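Glutamine amidotransferase type-2 domain-containing protein (Pseudomonas aeruginosa PAO1, PDB 1TE5) probably hydrolyses glutamine to release ammonia for transfer to an acceptor not yet identified, as a class-II glutamine amidotransferase of the Ntn-hydrolase clan. Local coordinates at residues 116-119 against 120-124; 128-131 against 132-136; 138-141 against 142-146. All blocks are in the same frame, centred on the assembly; numbering follows the deposited sequence.

In the fold
Contact 2 is the buried one of the three, on the first turns of helix 128-143; contact 3 is the far end of that helix, half buried; contact 1 lies on the surface, in the loop that leads from strand 101-108 into the helix. Contact 2 is regular helical bonding with S129, E130 and D135 bonded to the strands, loop and helix around it, contact 3 is a helix running out at a proline, and contact 1 is a turn bridged by a water, with G119 O over the guanidinium of R122. The loop touches both helical contacts: V124 N bonds to E130 OE2, and F120 and Y121 pack on N138. Contacts 1 and 3 also border the second subunit.

Contact 1: residues 116-119 against 120-124; sequences PKPG and FYRPV
P118 meets R122 with its ring carbon CB, which sits close, 3.0 Å from R122 NH2, at the edge of the guanidinium group and near its plane. The two side chains cross obliquely, and the proline meets the arginine at NH2 and CZ. Next along the chain, G119 offers its carbonyl to the flat side of the same group: G119 O stands over the centre of one guanidinium face, 3.5 Å from R122 CZ. The carbonyl oxygen thus lies over the cationic group, which is probably favourable electrostatically. R122 gets there by setting CG anti to its own carbonyl carbon (chi1 -59°) and then running extended to NE, which carries the group back alongside the preceding loop.

From G119 to R122 the chain makes an open beta turn, with the dihedrals of F120 and Y121 roughly type VIII and 6.6 Å between G119 CA and R122 CA. A water spans it inside: G119 N donates to this water at 2.6 Å, and the water in turn donates to Y121 O, also at 2.6 Å. In place of a direct backbone bond, solvent thus joins the two arms.

The turn faces the second subunit, where E146 of that subunit makes a salt bridge to R122 NH1 and R141 of that subunit gives NH1 to F120 O. Y121 turns the other way from P118 and G119, its hydroxyl bonded to E97 O of its own chain, while its ring meets F120 of the second subunit with planes about 50° apart.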
loop_
_atom_site.group_PDB
_atom_site.type_symbol
_atom_site.label_atom_id
_atom_site.label_comp_id
_atom_site.label_asym_id
_atom_site.label_seq_id
_atom_site.Cartn_x
_atom_site.Cartn_y
_atom_site.Cartn_z
ATOM N N PRO A 116 -14.298 18.286 -9.558
ATOM C CA PRO A 116 -13.145 19.112 -9.188
ATOM C C PRO A 116 -12.182 19.355 -10.343
ATOM O O PRO A 116 -12.069 18.528 -11.249
ATOM C CB PRO A 116 -12.489 18.293 -8.079
ATOM C CG PRO A 116 -12.776 16.891 -8.495
ATOM C CD PRO A 116 -14.229 16.972 -8.892
ATOM N N LYS A 117 -11.512 20.504 -10.320
ATOM C CA LYS A 117 -10.545 20.843 -11.363
ATOM C C LYS A 117 -9.297 19.978 -11.197
ATOM O O LYS A 117 -8.704 19.934 -10.115
ATOM C CB LYS A 117 -10.147 22.314 -11.265
ATOM C CG LYS A 117 -11.317 23.278 -11.186
ATOM C CD LYS A 117 -10.838 24.684 -10.839
ATOM C CE LYS A 117 -10.006 24.690 -9.563
ATOM N NZ LYS A 117 -10.746 24.092 -8.423
ATOM N N PRO A 118 -8.890 19.272 -12.267
ATOM C CA PRO A 118 -7.708 18.404 -12.244
ATOM C C PRO A 118 -6.490 19.169 -11.739
ATOM O O PRO A 118 -6.264 20.321 -12.126
ATOM C CB PRO A 118 -7.560 18.010 -13.708
ATOM C CG PRO A 118 -8.972 17.960 -14.169
ATOM C CD PRO A 118 -9.531 19.235 -13.592
ATOM N N GLY A 119 -5.709 18.529 -10.876
ATOM C CA GLY A 119 -4.544 19.185 -10.318
ATOM C C GLY A 119 -3.362 18.263 -10.169
ATOM O O GLY A 119 -3.212 17.325 -10.946
ATOM N N PHE A 120 -2.502 18.575 -9.200
ATOM C CA PHE A 120 -1.292 17.809 -8.900
ATOM C C PHE A 120 -1.612 16.328 -8.732
ATOM O O PHE A 120 -0.953 15.461 -9.318
ATOM C CB PHE A 120 -0.653 18.295 -7.593
ATOM C CG PHE A 120 -0.484 19.790 -7.495
ATOM C CD1 PHE A 120 0.494 20.453 -8.246
ATOM C CD2 PHE A 120 -1.276 20.533 -6.601
ATOM C CE1 PHE A 120 0.683 21.834 -8.112
ATOM C CE2 PHE A 120 -1.103 21.909 -6.454
ATOM C CZ PHE A 120 -0.117 22.565 -7.210
ATOM N N TYR A 121 -2.544 16.047 -7.826
ATOM C CA TYR A 121 -2.978 14.690 -7.545
ATOM C C TYR A 121 -4.143 14.327 -8.451
ATOM O O TYR A 121 -5.063 15.118 -8.654
ATOM C CB TYR A 121 -3.400 14.555 -6.080
ATOM C CG TYR A 121 -2.297 14.841 -5.085
ATOM C CD1 TYR A 121 -2.128 16.120 -4.547
ATOM C CD2 TYR A 121 -1.431 13.832 -4.660
ATOM C CE1 TYR A 121 -1.130 16.388 -3.611
ATOM C CE2 TYR A 121 -0.427 14.091 -3.719
ATOM C CZ TYR A 121 -0.286 15.372 -3.202
ATOM O OH TYR A 121 0.699 15.639 -2.280
ATOM N N ARG A 122 -4.092 13.125 -9.009
ATOM C CA ARG A 122 -5.150 12.649 -9.884
ATOM C C ARG A 122 -5.600 11.264 -9.426
ATOM O O ARG A 122 -4.790 10.464 -8.951
ATOM C CB ARG A 122 -4.659 12.585 -11.334
ATOM C CG ARG A 122 -4.168 13.907 -11.897
ATOM C CD ARG A 122 -3.894 13.776 -13.381
ATOM N NE ARG A 122 -3.282 14.971 -13.949
ATOM C CZ ARG A 122 -3.905 16.128 -14.130
ATOM N NH1 ARG A 122 -3.256 17.154 -14.654
ATOM N NH2 ARG A 122 -5.175 16.262 -13.778
ATOM N N PRO A 123 -6.916 10.998 -9.475
ATOM C CA PRO A 123 -7.379 9.677 -9.053
ATOM C C PRO A 123 -6.973 8.591 -10.064
ATOM O O PRO A 123 -6.844 8.853 -11.270
ATOM C CB PRO A 123 -8.901 9.863 -8.981
ATOM C CG PRO A 123 -9.175 10.874 -10.028
ATOM C CD PRO A 123 -8.056 11.874 -9.805
ATOM N N VAL A 124 -6.687 7.402 -9.542
ATOM C CA VAL A 124 -6.332 6.252 -10.370
ATOM C C VAL A 124 -7.637 5.525 -10.756
ATOM O O VAL A 124 -7.772 4.991 -11.865
ATOM C CB VAL A 124 -5.390 5.296 -9.605
ATOM C CG1 VAL A 124 -5.029 4.098 -10.477
ATOM C CG2 VAL A 124 -4.130 6.048 -9.176
HETATM O O HOH W 1 -6.853 16.255 -10.221
#

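Contact 2: residues 128-131 against 132-136; sequences DSEA and AFCDL
C134 turns SG anti to its carbonyl carbon and beside its backbone N (chi1 -66°), which lays the sulfur back toward the preceding turn, 3.3 Å from E130 O. The side chain of E130 leaves on the same flank, and its CG comes within 4.3 Å of C134 SG. F133 takes the other course: with CG set opposite the backbone N (chi1 -177°), the ring is thrown clear of residues 128-131, and what stays behind is CB, 3.5 Å from E130 O.

Beneath the side chains run the i to i+4 bonds of an alpha helix. A132 N donates to D128 O at 2.9 Å, F133 N reaches S129 O, and D135 N reaches A131 O. The bond from C134 N to E130 O, 3.0 Å long, is almost straight, with 174° at the hydrogen. The beta carbons of this turn sit close to the backbone: A132 CB lies 3.4 Å from S129 O, and D135 CB is 3.3 Å from A131 O.

The polar ends of this buried turn look outward from the helix for their partners. S129 OG bonds to both H107 and H92. E130 is gripped through both carboxylate oxygens, by the amides of V124 and G125 and by R96 in a salt bridge, an arrangement that would favour its charged form. D135 OD2 is shared by R139 and the hydroxyl of Y164.

Among its neighbours, helix 128-143 packs on the end of the sheet at strands 94-98 and 101-108, where the ring of F133 meets that of F105 with planes nearly parallel and packs on F94 and W103. L136 fills the seam with helix 150-165 through L157 and Y164, and the two helices form an outer helical layer, consistent with the alpha-beta-beta-alpha sandwich of Ntn hydrolases.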
loop_
_atom_site.group_PDB
_atom_site.type_symbol
_atom_site.label_atom_id
_atom_site.label_comp_id
_atom_site.label_asym_id
_atom_site.label_seq_id
_atom_site.Cartn_x
_atom_site.Cartn_y
_atom_site.Cartn_z
ATOM N N ASP A 128 -15.880 8.830 -6.648
ATOM C CA ASP A 128 -16.033 10.240 -6.340
ATOM C C ASP A 128 -15.206 10.466 -5.079
ATOM O O ASP A 128 -14.715 11.564 -4.832
ATOM C CB ASP A 128 -17.501 10.599 -6.069
ATOM C CG ASP A 128 -18.295 10.881 -7.348
ATOM O OD1 ASP A 128 -17.703 11.007 -8.446
ATOM O OD2 ASP A 128 -19.536 10.997 -7.244
ATOM N N SER A 129 -15.081 9.417 -4.273
ATOM C CA SER A 129 -14.315 9.475 -3.036
ATOM C C SER A 129 -12.858 9.845 -3.301
ATOM O O SER A 129 -12.295 10.698 -2.610
ATOM C CB SER A 129 -14.368 8.124 -2.313
ATOM O OG SER A 129 -15.690 7.795 -1.912
ATOM N N GLU A 130 -12.244 9.179 -4.277
ATOM C CA GLU A 130 -10.848 9.426 -4.622
ATOM C C GLU A 130 -10.659 10.788 -5.286
ATOM O O GLU A 130 -9.609 11.416 -5.143
ATOM C CB GLU A 130 -10.319 8.317 -5.525
ATOM C CG GLU A 130 -8.843 8.427 -5.827
ATOM C CD GLU A 130 -8.318 7.256 -6.619
ATOM O OE1 GLU A 130 -9.135 6.423 -7.083
ATOM O OE2 GLU A 130 -7.079 7.170 -6.766
ATOM N N ALA A 131 -11.657 11.207 -6.060
ATOM C CA ALA A 131 -11.619 12.502 -6.726
ATOM C C ALA A 131 -11.640 13.585 -5.640
ATOM O O ALA A 131 -10.995 14.627 -5.775
ATOM C CB ALA A 131 -12.812 12.652 -7.651
ATOM N N ALA A 132 -12.387 13.315 -4.571
ATOM C CA ALA A 132 -12.501 14.225 -3.440
ATOM C C ALA A 132 -11.197 14.248 -2.662
ATOM O O ALA A 132 -10.781 15.305 -2.184
ATOM C CB ALA A 132 -13.642 13.800 -2.525
ATOM N N PHE A 133 -10.581 13.077 -2.503
ATOM C CA PHE A 133 -9.316 12.955 -1.777
ATOM C C PHE A 133 -8.205 13.775 -2.437
ATOM O O PHE A 133 -7.477 14.520 -1.771
ATOM C CB PHE A 133 -8.882 11.484 -1.714
ATOM C CG PHE A 133 -7.619 11.247 -0.924
ATOM C CD1 PHE A 133 -6.798 10.163 -1.219
ATOM C CD2 PHE A 133 -7.261 12.097 0.128
ATOM C CE1 PHE A 133 -5.632 9.917 -0.476
ATOM C CE2 PHE A 133 -6.099 11.867 0.880
ATOM C CZ PHE A 133 -5.281 10.768 0.576
ATOM N N CYS A 134 -8.030 13.561 -3.732
ATOM C CA CYS A 134 -7.026 14.268 -4.499
ATOM C C CYS A 134 -7.270 15.765 -4.474
ATOM O O CYS A 134 -6.338 16.527 -4.253
ATOM C CB CYS A 134 -7.014 13.767 -5.933
ATOM S SG CYS A 134 -6.491 12.059 -6.059
ATOM N N ASP A 135 -8.518 16.176 -4.684
ATOM C CA ASP A 135 -8.872 17.591 -4.687
ATOM C C ASP A 135 -8.511 18.259 -3.367
ATOM O O ASP A 135 -7.949 19.364 -3.353
ATOM C CB ASP A 135 -10.362 17.775 -4.971
ATOM C CG ASP A 135 -10.742 19.234 -5.155
ATOM O OD1 ASP A 135 -10.368 19.833 -6.186
ATOM O OD2 ASP A 135 -11.412 19.785 -4.262
ATOM N N LEU A 136 -8.859 17.598 -2.266
ATOM C CA LEU A 136 -8.566 18.111 -0.929
ATOM C C LEU A 136 -7.060 18.232 -0.763
ATOM O O LEU A 136 -6.571 19.139 -0.087
ATOM C CB LEU A 136 -9.136 17.176 0.146
ATOM C CG LEU A 136 -8.831 17.452 1.623
ATOM C CD1 LEU A 136 -9.994 16.967 2.470
ATOM C CD2 LEU A 136 -7.525 16.785 2.057
#

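Contact 3: residues 138-141 against 142-146; sequences NRVR and RAFPE
V140 and F144 hold the last turn together twice over. F144 N donates to V140 O at 2.9 Å, and V140 CG1 lies 4.3 Å from F144 CD1. The ring is placed with CG anti to its carbonyl carbon (chi1 -50°), which leaves CD1 close to V140 O and F144 CB 3.4 Å from V140 O, and A143 CB then lies over one face of the ring, offset toward the rim.

One step further out, R142 N bonds to N138 O at 3.0 Å, and A143 N bonds to R139 O at 3.1 Å. R141 O has no such partner in P145, whose nitrogen carries no hydrogen; P145 CA approaches it instead, at 3.6 Å, in a CA-H...O contact.

Beyond this shell, F144 packs on V152 and V156 of helix 150-165, where R139 also packs on V156 and Y164. R141, bent in mid-chain, packs on F120 and Y121 of its own chain and on F120 of the second subunit.

This is the C-terminal end of an alpha helix closed by a proline: F144 is the first residue to leave helical dihedrals, and the proline right after it ends the bonding pattern.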
loop_
_atom_site.group_PDB
_atom_site.type_symbol
_atom_site.label_atom_id
_atom_site.label_comp_id
_atom_site.label_asym_id
_atom_site.label_seq_id
_atom_site.Cartn_x
_atom_site.Cartn_y
_atom_site.Cartn_z
ATOM N N ASN A 138 -4.980 18.738 -3.203
ATOM C CA ASN A 138 -4.533 19.817 -4.079
ATOM C C ASN A 138 -4.684 21.175 -3.417
ATOM O O ASN A 138 -3.894 22.086 -3.660
ATOM C CB ASN A 138 -5.303 19.800 -5.398
ATOM C CG ASN A 138 -4.919 18.632 -6.282
ATOM O OD1 ASN A 138 -5.628 18.301 -7.234
ATOM N ND2 ASN A 138 -3.781 18.018 -5.992
ATOM N N ARG A 139 -5.727 21.307 -2.603
ATOM C CA ARG A 139 -6.003 22.541 -1.883
ATOM C C ARG A 139 -5.004 22.732 -0.756
ATOM O O ARG A 139 -4.668 23.862 -0.400
ATOM C CB ARG A 139 -7.405 22.498 -1.294
ATOM C CG ARG A 139 -8.499 22.329 -2.314
ATOM C CD ARG A 139 -9.810 22.128 -1.605
ATOM N NE ARG A 139 -10.931 22.091 -2.529
ATOM C CZ ARG A 139 -12.084 22.715 -2.317
ATOM N NH1 ARG A 139 -13.059 22.627 -3.213
ATOM N NH2 ARG A 139 -12.260 23.423 -1.205
ATOM N N VAL A 140 -4.616 21.629 -0.127
ATOM C CA VAL A 140 -3.644 21.679 0.962
ATOM C C VAL A 140 -2.261 21.968 0.386
ATOM O O VAL A 140 -1.503 22.739 0.964
ATOM C CB VAL A 140 -3.613 20.345 1.789
ATOM C CG1 VAL A 140 -2.498 20.358 2.819
ATOM C CG2 VAL A 140 -4.926 20.144 2.502
ATOM N N ARG A 141 -1.938 21.348 -0.747
ATOM C CA ARG A 141 -0.643 21.544 -1.388
ATOM C C ARG A 141 -0.497 22.966 -1.947
ATOM O O ARG A 141 0.588 23.549 -1.895
ATOM C CB ARG A 141 -0.414 20.487 -2.487
ATOM C CG ARG A 141 0.899 20.652 -3.269
ATOM C CD ARG A 141 1.816 19.420 -3.223
ATOM N NE ARG A 141 3.214 19.678 -2.868
ATOM C CZ ARG A 141 3.905 19.012 -1.937
ATOM N NH1 ARG A 141 5.172 19.326 -1.695
ATOM N NH2 ARG A 141 3.336 18.037 -1.238
ATOM N N ARG A 142 -1.583 23.526 -2.472
ATOM C CA ARG A 142 -1.547 24.877 -3.031
ATOM C C ARG A 142 -1.408 25.919 -1.927
ATOM O O ARG A 142 -0.576 26.825 -2.017
ATOM C CB ARG A 142 -2.804 25.145 -3.861
ATOM C CG ARG A 142 -2.635 26.227 -4.913
ATOM C CD ARG A 142 -3.820 26.247 -5.865
ATOM N NE ARG A 142 -3.723 27.329 -6.844
ATOM C CZ ARG A 142 -3.915 28.621 -6.570
ATOM N NH1 ARG A 142 -3.805 29.532 -7.532
ATOM N NH2 ARG A 142 -4.219 29.008 -5.334
ATOM N N ALA A 143 -2.230 25.794 -0.889
ATOM C CA ALA A 143 -2.198 26.717 0.238
ATOM C C ALA A 143 -0.957 26.559 1.125
ATOM O O ALA A 143 -0.553 27.506 1.797
ATOM C CB ALA A 143 -3.455 26.566 1.069
ATOM N N PHE A 144 -0.358 25.373 1.134
ATOM C CA PHE A 144 0.827 25.112 1.956
ATOM C C PHE A 144 1.872 24.295 1.207
ATOM O O PHE A 144 1.954 23.073 1.358
ATOM C CB PHE A 144 0.446 24.379 3.250
ATOM C CG PHE A 144 -0.688 25.019 3.994
ATOM C CD1 PHE A 144 -1.954 24.438 3.982
ATOM C CD2 PHE A 144 -0.509 26.231 4.653
ATOM C CE1 PHE A 144 -3.032 25.057 4.607
ATOM C CE2 PHE A 144 -1.575 26.855 5.278
ATOM C CZ PHE A 144 -2.844 26.267 5.253
ATOM N N PRO A 145 2.690 24.969 0.384
ATOM C CA PRO A 145 3.753 24.342 -0.411
ATOM C C PRO A 145 4.729 23.582 0.473
ATOM O O PRO A 145 5.244 22.526 0.097
ATOM C CB PRO A 145 4.426 25.543 -1.071
ATOM C CG PRO A 145 3.276 26.496 -1.262
ATOM C CD PRO A 145 2.582 26.405 0.073
ATOM N N GLU A 146 5.009 24.148 1.641
ATOM C CA GLU A 146 5.918 23.527 2.591
ATOM C C GLU A 146 5.175 23.030 3.829
ATOM O O GLU A 146 4.142 23.590 4.209
ATOM C CB GLU A 146 7.018 24.513 3.000
ATOM C CG GLU A 146 7.981 24.876 1.874
ATOM C CD GLU A 146 8.629 23.654 1.229
ATOM O OE1 GLU A 146 9.371 22.921 1.922
ATOM O OE2 GLU A 146 8.395 23.427 0.025
#